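PDB 3ALU: lectin CEL-IV, C-type from Cucumaria echinata, which binds galactose-containing carbohydrates such as raffinose through a calcium ion, working as a tetrameric C-type lectin. Local coordinates for residues A[13-18]-A[53-58]; A[19-24]-A[69-74]; A[36-41]-A[150-155]; A[85-90]-A[132-137]. All blocks are in the same frame, centred on the assembly; numbering follows the deposited sequence.

Contact 1 (A[13-18]-A[53-58])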
loop_
_atom_site.group_PDB
_atom_site.type_symbol
_atom_site.label_atom_id
_atom_site.label_comp_id
_atom_site.label_asym_id
_atom_site.label_seq_id
_atom_site.Cartn_x
_atom_site.Cartn_y
_atom_site.Cartn_z
ATOM N N ASN A 13 -3.731 -9.111 -7.070
ATOM C CA ASN A 13 -4.270 -9.940 -5.990
ATOM C C ASN A 13 -3.282 -10.214 -4.854
ATOM O O ASN A 13 -3.172 -11.342 -4.380
ATOM C CB ASN A 13 -4.746 -11.260 -6.568
ATOM C CG ASN A 13 -6.098 -11.644 -6.042
ATOM O OD1 ASN A 13 -6.213 -12.144 -4.925
ATOM N ND2 ASN A 13 -7.143 -11.391 -6.839
ATOM N N GLY A 14 -2.536 -9.187 -4.459
ATOM C CA GLY A 14 -1.636 -9.310 -3.318
ATOM C C GLY A 14 -0.224 -9.770 -3.595
ATOM O O GLY A 14 0.602 -9.807 -2.688
ATOM N N LYS A 15 0.058 -10.094 -4.849
ATOM C CA LYS A 15 1.402 -10.566 -5.243
ATOM C C LYS A 15 2.054 -9.605 -6.224
ATOM O O LYS A 15 1.374 -8.915 -6.959
ATOM C CB LYS A 15 1.305 -11.943 -5.892
ATOM C CG LYS A 15 0.918 -13.002 -4.884
ATOM C CD LYS A 15 0.654 -14.344 -5.554
ATOM C CE LYS A 15 1.952 -15.002 -5.952
ATOM N NZ LYS A 15 1.696 -16.450 -6.327
ATOM N N CYS A 16 3.394 -9.603 -6.255
ATOM C CA CYS A 16 4.126 -8.696 -7.111
ATOM C C CYS A 16 4.918 -9.505 -8.139
ATOM O O CYS A 16 5.594 -10.500 -7.775
ATOM C CB CYS A 16 5.131 -7.865 -6.305
ATOM S SG CYS A 16 4.300 -6.784 -5.110
ATOM N N PHE A 17 4.787 -9.098 -9.386
ATOM C CA PHE A 17 5.369 -9.843 -10.502
ATOM C C PHE A 17 6.249 -8.969 -11.358
ATOM O O PHE A 17 6.055 -7.757 -11.458
ATOM C CB PHE A 17 4.257 -10.376 -11.397
ATOM C CG PHE A 17 3.300 -11.332 -10.706
ATOM C CD1 PHE A 17 2.072 -10.876 -10.227
ATOM C CD2 PHE A 17 3.620 -12.675 -10.562
ATOM C CE1 PHE A 17 1.165 -11.753 -9.619
ATOM C CE2 PHE A 17 2.739 -13.560 -9.958
ATOM C CZ PHE A 17 1.518 -13.130 -9.483
ATOM N N ARG A 18 7.191 -9.618 -12.046
ATOM C CA ARG A 18 8.011 -8.928 -13.027
ATOM C C ARG A 18 8.481 -9.925 -14.093
ATOM O O ARG A 18 8.941 -11.044 -13.791
ATOM C CB ARG A 18 9.193 -8.234 -12.354
ATOM C CG ARG A 18 10.044 -7.401 -13.352
ATOM C CD ARG A 18 11.000 -6.470 -12.612
ATOM N NE ARG A 18 11.935 -5.974 -13.591
ATOM C CZ ARG A 18 13.113 -5.453 -13.252
ATOM N NH1 ARG A 18 13.435 -5.333 -11.969
ATOM N NH2 ARG A 18 13.945 -5.065 -14.186
ATOM N N SER A 53 3.896 -18.565 -9.513
ATOM C CA SER A 53 2.865 -19.637 -9.462
ATOM C C SER A 53 1.514 -19.013 -9.805
ATOM O O SER A 53 1.413 -17.803 -9.748
ATOM C CB SER A 53 2.829 -20.282 -8.111
ATOM O OG SER A 53 2.464 -19.407 -7.031
ATOM N N ILE A 54 0.504 -19.837 -10.160
ATOM C CA ILE A 54 -0.754 -19.302 -10.730
ATOM C C ILE A 54 -1.871 -20.115 -10.112
ATOM O O ILE A 54 -1.801 -21.364 -10.148
ATOM C CB ILE A 54 -0.766 -19.417 -12.272
ATOM C CG1 ILE A 54 0.480 -18.704 -12.880
ATOM C CG2 ILE A 54 -2.096 -18.881 -12.862
ATOM C CD1 ILE A 54 0.675 -18.893 -14.401
ATOM N N HIS A 55 -2.884 -19.434 -9.549
ATOM C CA HIS A 55 -3.867 -20.147 -8.696
ATOM C C HIS A 55 -5.312 -19.921 -9.054
ATOM O O HIS A 55 -6.220 -20.394 -8.349
ATOM C CB HIS A 55 -3.607 -19.804 -7.252
ATOM C CG HIS A 55 -2.296 -20.324 -6.812
ATOM N ND1 HIS A 55 -1.159 -19.535 -6.752
ATOM C CD2 HIS A 55 -1.904 -21.586 -6.566
ATOM C CE1 HIS A 55 -0.134 -20.293 -6.400
ATOM N NE2 HIS A 55 -0.555 -21.541 -6.291
ATOM N N SER A 56 -5.529 -19.232 -10.163
ATOM C CA SER A 56 -6.899 -18.951 -10.625
ATOM C C SER A 56 -6.920 -18.516 -12.076
ATOM O O SER A 56 -5.890 -18.085 -12.634
ATOM C CB SER A 56 -7.584 -17.864 -9.752
ATOM O OG SER A 56 -7.075 -16.564 -10.073
ATOM N N ALA A 57 -8.115 -18.608 -12.693
ATOM C CA ALA A 57 -8.317 -18.155 -14.045
ATOM C C ALA A 57 -8.014 -16.659 -14.210
ATOM O O ALA A 57 -7.499 -16.246 -15.234
ATOM C CB ALA A 57 -9.766 -18.436 -14.474
ATOM N N GLU A 58 -8.396 -15.865 -13.209
ATOM C CA GLU A 58 -8.104 -14.443 -13.209
ATOM C C GLU A 58 -6.609 -14.174 -13.142
ATOM O O GLU A 58 -6.129 -13.276 -13.813
ATOM C CB GLU A 58 -8.758 -13.792 -12.004
ATOM C CG GLU A 58 -10.264 -13.702 -12.149
ATOM C CD GLU A 58 -10.891 -12.763 -11.136
ATOM O OE1 GLU A 58 -12.076 -12.410 -11.344
ATOM O OE2 GLU A 58 -10.204 -12.365 -10.146
HETATM O O HOH W 1 -0.046 -16.150 -8.192
#
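Lys15 NZ is the hub between residues 13-18 and 53-58. Lys15 NZ donates to a water O at 2.6 Å, which in turn donates to Ser53 O at 2.7 Å, so the ammonium group reaches the backbone of 53-58 through one bridging molecule. A second grip comes from Gln148 OE1, which also accepts from Ser53 N and so ties the two segments together a second time. Ser53 OG stands 3.1 Å from Lys15 NZ, but its firm partner is Asp100 OD1. Lys15 gets there by a bend: CG sits anti to its own carbonyl carbon, and chi3 of 75° kinks the end of an otherwise extended chain toward Ser53. His55 comes to Lys15 edge-on, with His55 ND1 4.2 Å from Lys15 NZ; its NE2 is held by Ser102.

Near the same water, Phe17 turns its edge to the site. The bridging water lies in its ring plane, and Phe17 CE2 is 4.5 Å from Ser53 O. Farther along the 53-58 segment, Ser56 OG caps Ser59 N as the N-cap of helix 57-70. This is the place in the C-type lectin fold where the strand near the N-terminus, paired with strand 143-148 near the C-terminus, meets the loop leading into the second helix.

Contact 2 (A[19-24]-A[69-74])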
loop_
_atom_site.group_PDB
_atom_site.type_symbol
_atom_site.label_atom_id
_atom_site.label_comp_id
_atom_site.label_asym_id
_atom_site.label_seq_id
_atom_site.Cartn_x
_atom_site.Cartn_y
_atom_site.Cartn_z
ATOM N N LEU A 19 8.276 -9.513 -15.334
ATOM C CA LEU A 19 8.780 -10.231 -16.514
ATOM C C LEU A 19 10.210 -9.858 -16.804
ATOM O O LEU A 19 10.539 -8.647 -16.947
ATOM C CB LEU A 19 7.869 -9.888 -17.708
ATOM C CG LEU A 19 8.356 -10.428 -19.068
ATOM C CD1 LEU A 19 8.172 -11.929 -19.131
ATOM C CD2 LEU A 19 7.615 -9.761 -20.193
ATOM N N PHE A 20 11.050 -10.876 -16.943
ATOM C CA PHE A 20 12.480 -10.653 -17.282
ATOM C C PHE A 20 12.768 -11.097 -18.700
ATOM O O PHE A 20 12.233 -12.109 -19.180
ATOM C CB PHE A 20 13.406 -11.332 -16.274
ATOM C CG PHE A 20 13.362 -10.683 -14.913
ATOM C CD1 PHE A 20 14.210 -9.602 -14.618
ATOM C CD2 PHE A 20 12.421 -11.076 -13.962
ATOM C CE1 PHE A 20 14.143 -8.962 -13.387
ATOM C CE2 PHE A 20 12.373 -10.435 -12.693
ATOM C CZ PHE A 20 13.232 -9.361 -12.429
ATOM N N HIS A 21 13.620 -10.318 -19.376
ATOM C CA HIS A 21 13.827 -10.462 -20.831
ATOM C C HIS A 21 15.034 -11.243 -21.235
ATOM O O HIS A 21 15.169 -11.575 -22.432
ATOM C CB HIS A 21 13.850 -9.095 -21.521
ATOM C CG HIS A 21 12.558 -8.360 -21.439
ATOM N ND1 HIS A 21 11.815 -8.047 -22.550
ATOM C CD2 HIS A 21 11.879 -7.855 -20.378
ATOM C CE1 HIS A 21 10.745 -7.367 -22.185
ATOM N NE2 HIS A 21 10.743 -7.262 -20.870
ATOM N N ASN A 22 15.908 -11.570 -20.276
ATOM C CA ASN A 22 17.046 -12.427 -20.608
ATOM C C ASN A 22 16.578 -13.865 -20.634
ATOM O O ASN A 22 15.570 -14.225 -19.988
ATOM C CB ASN A 22 18.289 -12.182 -19.730
ATOM C CG ASN A 22 18.069 -12.503 -18.291
ATOM O OD1 ASN A 22 17.051 -12.118 -17.699
ATOM N ND2 ASN A 22 19.046 -13.196 -17.685
ATOM N N HIS A 23 17.220 -14.663 -21.462
ATOM C CA HIS A 23 16.713 -16.001 -21.703
ATOM C C HIS A 23 17.551 -16.914 -20.845
ATOM O O HIS A 23 18.782 -16.980 -21.003
ATOM C CB HIS A 23 16.852 -16.370 -23.175
ATOM C CG HIS A 23 15.810 -15.765 -24.078
ATOM N ND1 HIS A 23 15.405 -14.447 -24.006
ATOM C CD2 HIS A 23 15.114 -16.307 -25.104
ATOM C CE1 HIS A 23 14.517 -14.197 -24.951
ATOM N NE2 HIS A 23 14.324 -15.312 -25.632
ATOM N N LEU A 24 16.891 -17.662 -19.971
ATOM C CA LEU A 24 17.576 -18.551 -19.067
ATOM C C LEU A 24 16.908 -19.913 -19.114
ATOM O O LEU A 24 15.701 -20.013 -19.394
ATOM C CB LEU A 24 17.460 -18.023 -17.650
ATOM C CG LEU A 24 18.583 -17.231 -16.955
ATOM C CD1 LEU A 24 19.801 -16.839 -17.831
ATOM C CD2 LEU A 24 18.111 -16.181 -15.981
ATOM N N THR A 69 1.027 -7.783 -23.466
ATOM C CA THR A 69 1.235 -6.314 -23.576
ATOM C C THR A 69 2.721 -5.927 -23.499
ATOM O O THR A 69 3.106 -4.877 -24.047
ATOM C CB THR A 69 0.450 -5.509 -22.533
ATOM O OG1 THR A 69 0.889 -5.848 -21.215
ATOM C CG2 THR A 69 -1.044 -5.780 -22.669
ATOM N N SER A 70 3.550 -6.757 -22.847
ATOM C CA SER A 70 4.985 -6.469 -22.754
ATOM C C SER A 70 5.766 -6.894 -24.013
ATOM O O SER A 70 6.795 -6.298 -24.345
ATOM C CB SER A 70 5.598 -7.130 -21.510
ATOM O OG SER A 70 4.956 -6.698 -20.307
ATOM N N LEU A 71 5.282 -7.924 -24.701
ATOM C CA LEU A 71 5.990 -8.512 -25.840
ATOM C C LEU A 71 5.176 -8.474 -27.140
ATOM O O LEU A 71 5.157 -9.462 -27.860
ATOM C CB LEU A 71 6.330 -9.962 -25.510
ATOM C CG LEU A 71 7.580 -10.322 -24.699
ATOM C CD1 LEU A 71 8.438 -9.205 -24.077
ATOM C CD2 LEU A 71 7.434 -11.616 -23.886
ATOM N N PRO A 72 4.530 -7.330 -27.472
ATOM C CA PRO A 72 3.544 -7.434 -28.578
ATOM C C PRO A 72 4.147 -7.815 -29.931
ATOM O O PRO A 72 3.476 -8.483 -30.734
ATOM C CB PRO A 72 2.899 -6.035 -28.615
ATOM C CG PRO A 72 3.939 -5.128 -27.960
ATOM C CD PRO A 72 4.577 -5.957 -26.906
ATOM N N ASP A 73 5.394 -7.420 -30.187
ATOM C CA ASP A 73 6.026 -7.698 -31.486
ATOM C C ASP A 73 6.550 -9.127 -31.549
ATOM O O ASP A 73 7.011 -9.580 -32.606
ATOM C CB ASP A 73 7.199 -6.744 -31.736
ATOM C CG ASP A 73 6.752 -5.340 -32.097
ATOM O OD1 ASP A 73 7.552 -4.404 -31.838
ATOM O OD2 ASP A 73 5.626 -5.177 -32.645
ATOM N N LEU A 74 6.535 -9.835 -30.421
ATOM C CA LEU A 74 7.078 -11.187 -30.406
ATOM C C LEU A 74 5.969 -12.223 -30.525
ATOM O O LEU A 74 6.260 -13.389 -30.682
ATOM C CB LEU A 74 7.902 -11.446 -29.147
ATOM C CG LEU A 74 9.091 -10.520 -28.851
ATOM C CD1 LEU A 74 9.828 -11.184 -27.686
ATOM C CD2 LEU A 74 10.036 -10.290 -30.044
#
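Leu19 and Leu71 meet because their first torsions bring their branches together: CG of Leu19 is trans to its backbone N (chi1 173°), whereas CG of Leu71 is trans to its carbonyl carbon (chi1 -84°). The two side chains reach each other tip to tip, with Leu19 CD2 at 4.0 Å from Leu71 CD1. The same Leu19 methyl, CD2, also presses on the last turn of helix 57-70, where it lies 3.6 Å from Ser70 CB, the serine atom nearest to it. Ser70 OG is hydrogen-bonded to Leu66 O, one turn back in the helix.

His21 comes past Leu71 in the opposite direction, and its ring carbon CE1 is 3.5 Å from Leu71 CD1, a slanting approach. His21 O accepts from His23 ND1 at 3.3 Å, bent to 140° at the hydrogen; the donor stands above the carbonyl plane, though the oxygen lies in the plane of the His23 ring. Next door, His21 also packs on Thr69 of the second subunit, so this spot adjoins a subunit interface. What joins the end of strand 15-21 to the end of the helix is therefore carbon against carbon, close-fitting but without the directionality of a polar bond.

Contact 3 (A[36-41]-A[150-155])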
loop_
_atom_site.group_PDB
_atom_site.type_symbol
_atom_site.label_atom_id
_atom_site.label_comp_id
_atom_site.label_asym_id
_atom_site.label_seq_id
_atom_site.Cartn_x
_atom_site.Cartn_y
_atom_site.Cartn_z
ATOM N N PHE A 36 15.913 -12.128 -5.405
ATOM C CA PHE A 36 15.040 -11.223 -4.696
ATOM C C PHE A 36 14.621 -11.871 -3.390
ATOM O O PHE A 36 14.349 -13.077 -3.331
ATOM C CB PHE A 36 13.824 -10.836 -5.572
ATOM C CG PHE A 36 14.239 -10.306 -6.930
ATOM C CD1 PHE A 36 14.741 -9.013 -7.071
ATOM C CD2 PHE A 36 14.156 -11.121 -8.065
ATOM C CE1 PHE A 36 15.154 -8.533 -8.301
ATOM C CE2 PHE A 36 14.586 -10.664 -9.306
ATOM C CZ PHE A 36 15.071 -9.347 -9.438
ATOM N N GLY A 37 14.667 -11.089 -2.316
ATOM C CA GLY A 37 14.396 -11.651 -0.999
ATOM C C GLY A 37 13.400 -10.858 -0.176
ATOM O O GLY A 37 12.983 -9.740 -0.539
ATOM N N LEU A 38 13.019 -11.464 0.942
ATOM C CA LEU A 38 12.256 -10.800 1.987
ATOM C C LEU A 38 13.058 -10.976 3.259
ATOM O O LEU A 38 13.415 -12.101 3.650
ATOM C CB LEU A 38 10.889 -11.450 2.105
ATOM C CG LEU A 38 9.625 -10.785 2.643
ATOM C CD1 LEU A 38 9.059 -11.472 3.870
ATOM C CD2 LEU A 38 9.609 -9.287 2.724
ATOM N N ALA A 39 13.387 -9.862 3.906
ATOM C CA ALA A 39 14.227 -9.943 5.073
ATOM C C ALA A 39 13.482 -9.298 6.227
ATOM O O ALA A 39 12.678 -8.390 6.014
ATOM C CB ALA A 39 15.541 -9.216 4.828
ATOM N N SER A 40 13.745 -9.764 7.439
ATOM C CA SER A 40 13.270 -9.034 8.612
ATOM C C SER A 40 14.086 -7.740 8.719
ATOM O O SER A 40 15.218 -7.623 8.186
ATOM C CB SER A 40 13.446 -9.888 9.869
ATOM O OG SER A 40 14.796 -9.778 10.316
ATOM N N CYS A 41 13.516 -6.741 9.385
ATOM C CA CYS A 41 14.226 -5.473 9.524
ATOM C C CYS A 41 15.487 -5.594 10.382
ATOM O O CYS A 41 16.433 -4.813 10.196
ATOM C CB CYS A 41 13.297 -4.400 10.064
ATOM S SG CYS A 41 11.956 -4.044 8.922
ATOM N N PRO A 150 8.435 -12.735 -2.721
ATOM C CA PRO A 150 7.887 -13.569 -1.694
ATOM C C PRO A 150 6.464 -13.128 -1.348
ATOM O O PRO A 150 6.223 -11.930 -1.128
ATOM C CB PRO A 150 8.857 -13.357 -0.497
ATOM C CG PRO A 150 10.112 -12.928 -1.100
ATOM C CD PRO A 150 9.781 -12.232 -2.385
ATOM N N CYS A 151 5.534 -14.075 -1.368
ATOM C CA CYS A 151 4.121 -13.824 -1.107
ATOM C C CYS A 151 3.887 -14.065 0.386
ATOM O O CYS A 151 4.117 -15.170 0.886
ATOM C CB CYS A 151 3.257 -14.788 -1.936
ATOM S SG CYS A 151 1.454 -14.501 -1.867
ATOM N N VAL A 152 3.474 -13.021 1.097
ATOM C CA VAL A 152 3.295 -13.140 2.546
ATOM C C VAL A 152 2.077 -12.372 2.988
ATOM O O VAL A 152 1.648 -11.440 2.322
ATOM C CB VAL A 152 4.510 -12.607 3.323
ATOM C CG1 VAL A 152 5.742 -13.457 3.001
ATOM C CG2 VAL A 152 4.780 -11.127 2.989
ATOM N N HIS A 153 1.507 -12.788 4.105
ATOM C CA HIS A 153 0.381 -12.087 4.686
ATOM C C HIS A 153 0.487 -12.129 6.215
ATOM O O HIS A 153 1.135 -13.014 6.798
ATOM C CB HIS A 153 -0.951 -12.693 4.203
ATOM C CG HIS A 153 -1.179 -14.095 4.668
ATOM N ND1 HIS A 153 -0.473 -15.169 4.170
ATOM C CD2 HIS A 153 -2.037 -14.604 5.583
ATOM C CE1 HIS A 153 -0.883 -16.278 4.761
ATOM N NE2 HIS A 153 -1.828 -15.962 5.625
ATOM N N TYR A 154 -0.116 -11.136 6.858
ATOM C CA TYR A 154 -0.165 -11.113 8.322
ATOM C C TYR A 154 -1.163 -12.128 8.828
ATOM O O TYR A 154 -2.187 -12.376 8.194
ATOM C CB TYR A 154 -0.555 -9.738 8.829
ATOM C CG TYR A 154 0.461 -8.676 8.536
ATOM C CD1 TYR A 154 1.735 -8.733 9.075
ATOM C CD2 TYR A 154 0.141 -7.590 7.720
ATOM C CE1 TYR A 154 2.662 -7.757 8.787
ATOM C CE2 TYR A 154 1.024 -6.616 7.480
ATOM C CZ TYR A 154 2.289 -6.690 8.005
ATOM O OH TYR A 154 3.190 -5.696 7.735
ATOM N N THR A 155 -0.846 -12.749 9.953
ATOM C CA THR A 155 -1.760 -13.695 10.575
ATOM C C THR A 155 -2.209 -13.077 11.891
ATOM O O THR A 155 -1.397 -12.866 12.789
ATOM C CB THR A 155 -1.091 -15.055 10.806
ATOM O OG1 THR A 155 0.119 -14.860 11.538
ATOM C CG2 THR A 155 -0.746 -15.690 9.476
#
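Leu38 and Pro150 make the innermost contact, their side chains slanting across one another. Pro150 CG comes to 3.6 Å from Leu38 CB. The same Pro150 CG is 4.0 Å from Gly37 C, so one corner of the pyrrolidine ring lies against the strand backbone as well as the side chain. Pro150 CB rests beside the same leucine, 3.8 Å from Leu38 CB. Farther out, Leu38 CD1 meets Val152 CG1 at 4.0 Å, the two side chains tip to tip. A chi1 of -155° sets Leu38 CG anti to the backbone N, on the side where CD1 meets the valine.

The next shell holds the leucine strand: strand 36-40 bonds through the backbone of Leu38 to Leu46 and Ala47 of strand 45-51, and Phe36 meets Trp9 in a T-shaped stack. The 150-155 side is held by the third subunit, with which both segments pair in antiparallel ladders. Cys41 and Cys151 each form a disulfide to the other cysteine in that chain, and Leu38 packs on His153 of the third subunit. Between residues 36-41 and 150-155 of one chain, then, the touch is hydrocarbon; disulfides and antiparallel pairing join them to the third subunit and lock the two chains together, while strand 36-40 also pairs with 45-51 in its own chain.

Contact 4 (A[85-90]-A[132-137]). With CA (calcium ion), chain K; GLA (alpha-D-galactopyranose), chain E.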
loop_
_atom_site.group_PDB
_atom_site.type_symbol
_atom_site.label_atom_id
_atom_site.label_comp_id
_atom_site.label_asym_id
_atom_site.label_seq_id
_atom_site.Cartn_x
_atom_site.Cartn_y
_atom_site.Cartn_z
ATOM N N ILE A 85 7.180 -20.193 -16.009
ATOM C CA ILE A 85 6.571 -20.012 -14.698
ATOM C C ILE A 85 7.090 -21.147 -13.803
ATOM O O ILE A 85 7.840 -22.035 -14.289
ATOM C CB ILE A 85 5.047 -20.036 -14.802
ATOM C CG1 ILE A 85 4.588 -21.376 -15.396
ATOM C CG2 ILE A 85 4.542 -18.838 -15.669
ATOM C CD1 ILE A 85 3.017 -21.473 -15.520
ATOM N N GLY A 86 6.690 -21.156 -12.543
ATOM C CA GLY A 86 7.330 -22.051 -11.546
ATOM C C GLY A 86 6.846 -23.503 -11.533
ATOM O O GLY A 86 7.023 -24.167 -10.531
ATOM N N MET A 87 6.334 -23.993 -12.668
ATOM C CA MET A 87 5.705 -25.342 -12.730
ATOM C C MET A 87 6.696 -26.461 -13.042
ATOM O O MET A 87 7.379 -26.418 -14.063
ATOM C CB MET A 87 4.621 -25.295 -13.824
ATOM C CG MET A 87 3.933 -26.643 -14.148
ATOM S SD MET A 87 3.295 -27.577 -12.742
ATOM C CE MET A 87 1.853 -26.593 -12.299
ATOM N N LYS A 88 6.733 -27.500 -12.186
ATOM C CA LYS A 88 7.570 -28.672 -12.450
ATOM C C LYS A 88 6.647 -29.877 -12.564
ATOM O O LYS A 88 5.816 -30.091 -11.689
ATOM C CB LYS A 88 8.557 -28.894 -11.291
ATOM C CG LYS A 88 9.536 -27.746 -11.114
ATOM C CD LYS A 88 10.526 -28.066 -10.000
ATOM C CE LYS A 88 9.862 -27.968 -8.645
ATOM N NZ LYS A 88 10.824 -27.927 -7.488
ATOM N N VAL A 89 6.789 -30.606 -13.657
ATOM C CA VAL A 89 6.080 -31.876 -13.843
ATOM C C VAL A 89 7.110 -32.964 -13.568
ATOM O O VAL A 89 8.154 -33.024 -14.286
ATOM C CB VAL A 89 5.510 -31.967 -15.284
ATOM C CG1 VAL A 89 4.746 -33.317 -15.454
ATOM C CG2 VAL A 89 4.648 -30.743 -15.592
ATOM N N GLY A 90 6.824 -33.812 -12.560
ATOM C CA GLY A 90 7.789 -34.807 -12.052
ATOM C C GLY A 90 7.689 -36.137 -12.804
ATOM O O GLY A 90 7.559 -36.168 -14.022
ATOM N N GLY A 132 -1.686 -17.981 -24.246
ATOM C CA GLY A 132 -1.156 -17.822 -22.872
ATOM C C GLY A 132 -1.252 -19.088 -22.023
ATOM O O GLY A 132 -0.606 -19.209 -20.976
ATOM N N PHE A 133 -2.099 -20.046 -22.401
ATOM C CA PHE A 133 -2.174 -21.238 -21.590
ATOM C C PHE A 133 -0.860 -22.018 -21.681
ATOM O O PHE A 133 -0.019 -21.745 -22.579
ATOM C CB PHE A 133 -3.400 -22.080 -22.051
ATOM C CG PHE A 133 -4.705 -21.416 -21.739
ATOM C CD1 PHE A 133 -5.522 -20.943 -22.771
ATOM C CD2 PHE A 133 -5.102 -21.219 -20.421
ATOM C CE1 PHE A 133 -6.741 -20.308 -22.478
ATOM C CE2 PHE A 133 -6.307 -20.573 -20.118
ATOM C CZ PHE A 133 -7.114 -20.104 -21.171
ATOM N N TRP A 134 -0.674 -22.982 -20.784
ATOM C CA TRP A 134 0.690 -23.477 -20.535
ATOM C C TRP A 134 1.102 -24.629 -21.445
ATOM O O TRP A 134 0.276 -25.500 -21.779
ATOM C CB TRP A 134 0.894 -23.931 -19.090
ATOM C CG TRP A 134 0.303 -23.050 -18.055
ATOM C CD1 TRP A 134 0.122 -21.703 -18.140
ATOM C CD2 TRP A 134 -0.157 -23.456 -16.770
ATOM N NE1 TRP A 134 -0.453 -21.245 -16.975
ATOM C CE2 TRP A 134 -0.626 -22.294 -16.107
ATOM C CE3 TRP A 134 -0.179 -24.699 -16.080
ATOM C CZ2 TRP A 134 -1.196 -22.325 -14.799
ATOM C CZ3 TRP A 134 -0.738 -24.732 -14.781
ATOM C CH2 TRP A 134 -1.243 -23.548 -14.153
ATOM N N ALA A 135 2.388 -24.646 -21.777
ATOM C CA ALA A 135 3.013 -25.798 -22.436
ATOM C C ALA A 135 4.044 -26.360 -21.482
ATOM O O ALA A 135 4.638 -25.603 -20.701
ATOM C CB ALA A 135 3.701 -25.373 -23.737
ATOM N N ASP A 136 4.279 -27.673 -21.512
ATOM C CA ASP A 136 5.470 -28.168 -20.811
ATOM C C ASP A 136 6.611 -28.360 -21.794
ATOM O O ASP A 136 6.377 -28.665 -22.986
ATOM C CB ASP A 136 5.225 -29.427 -19.955
ATOM C CG ASP A 136 5.032 -30.710 -20.797
ATOM O OD1 ASP A 136 4.451 -30.663 -21.891
ATOM O OD2 ASP A 136 5.435 -31.794 -20.317
ATOM N N VAL A 137 7.813 -28.093 -21.296
ATOM C CA VAL A 137 9.006 -28.092 -22.146
ATOM C C VAL A 137 10.146 -28.729 -21.386
ATOM O O VAL A 137 10.128 -28.831 -20.170
ATOM C CB VAL A 137 9.427 -26.632 -22.548
ATOM C CG1 VAL A 137 8.331 -25.883 -23.333
ATOM C CG2 VAL A 137 9.914 -25.807 -21.326
HETATM CA CA CA K . 4.827 -30.069 -24.210
HETATM C C1 GLA E . 6.141 -28.599 -29.161
HETATM C C2 GLA E . 5.499 -29.645 -28.240
HETATM C C3 GLA E . 4.279 -29.120 -27.501
HETATM C C4 GLA E . 4.602 -27.815 -26.763
HETATM C C5 GLA E . 5.281 -26.836 -27.742
HETATM C C6 GLA E . 5.722 -25.527 -27.068
HETATM O O2 GLA E . 5.070 -30.788 -29.012
HETATM O O3 GLA E . 3.810 -30.127 -26.590
HETATM O O4 GLA E . 5.499 -28.145 -25.697
HETATM O O5 GLA E . 6.447 -27.431 -28.341
HETATM O O6 GLA E . 6.750 -25.845 -26.126
#
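Trp134, starting at its CB, points to Ile85 and Met87 across the core. CG, the first ring atom of Trp134, is already 4.0 Å from Ile85 CD1, and all five atoms of the pyrrole ring lie within about that distance of the methyl. Ile85 CD1 in fact stands almost squarely over that ring, 3.7 Å from its centroid and 7° off the normal, a CH-pi contact on one face. Two torsions put the methyl there: chi1 of 59° sets CG1 between the backbone N and the carbonyl carbon, and chi2 of 180° extends the chain from it. At the far end of the indole, Trp134 CZ3 meets Met87 CE at 4.0 Å; the methionine, bent at both chi2 and chi3, curls its methyl back to the six-membered ring. Trp109 stacks edge-to-face with the same indole.

Two residues on, in the same strand, Asp136 binds the calcium ion twice, through its backbone O and through OD1, both at 2.4 Å, while Ser120 holds OD2. Galactose O3 and O4 also bind the calcium ion, and Glu113, Asn115 and Asn116 complete the shell. Ala135 CB faces the sugar near O4, and Val137 CG1 lies by O6. Trp134, Ala135 and Asp136 probably occupy the place of the WND motif of C-type lectins, with alanine for asparagine; Glu113, Pro114 and Asn115 form the EPN motif. The chemistry thus divides along one short strand: the indole packs largely against hydrocarbon and aromatic groups, while oxygen ligands next to it bind calcium and, through it, vicinal galactose hydroxyls, with Gln82 NE2 and Asn115 ND2 hydrogen-bonding the sugar directly.

How the contacts relate
Contact 1 is the crossroads. Ile54, from its 53-58 segment, puts CD1 3.7 Å from Ile85 CD1 and equally near Trp134 NE1, so contacts 1 and 4 share one apolar core although their centres are about 15 Å apart. On another flank, Lys15 CG lies 3.4 Å from Cys151 SG, leading to contact 3. Contacts 1 and 2 use successive parts of strand 15-21 and the two ends of helix 57-70, their centres about 18 Å apart. Contact 2 touches contact 3 through Phe20 CZ and Phe36 CZ, at 3.5 Å. Contact 4, which holds the calcium and galactose, has its centre about 26 Å from that of contact 3, at the disulfide-linked interface.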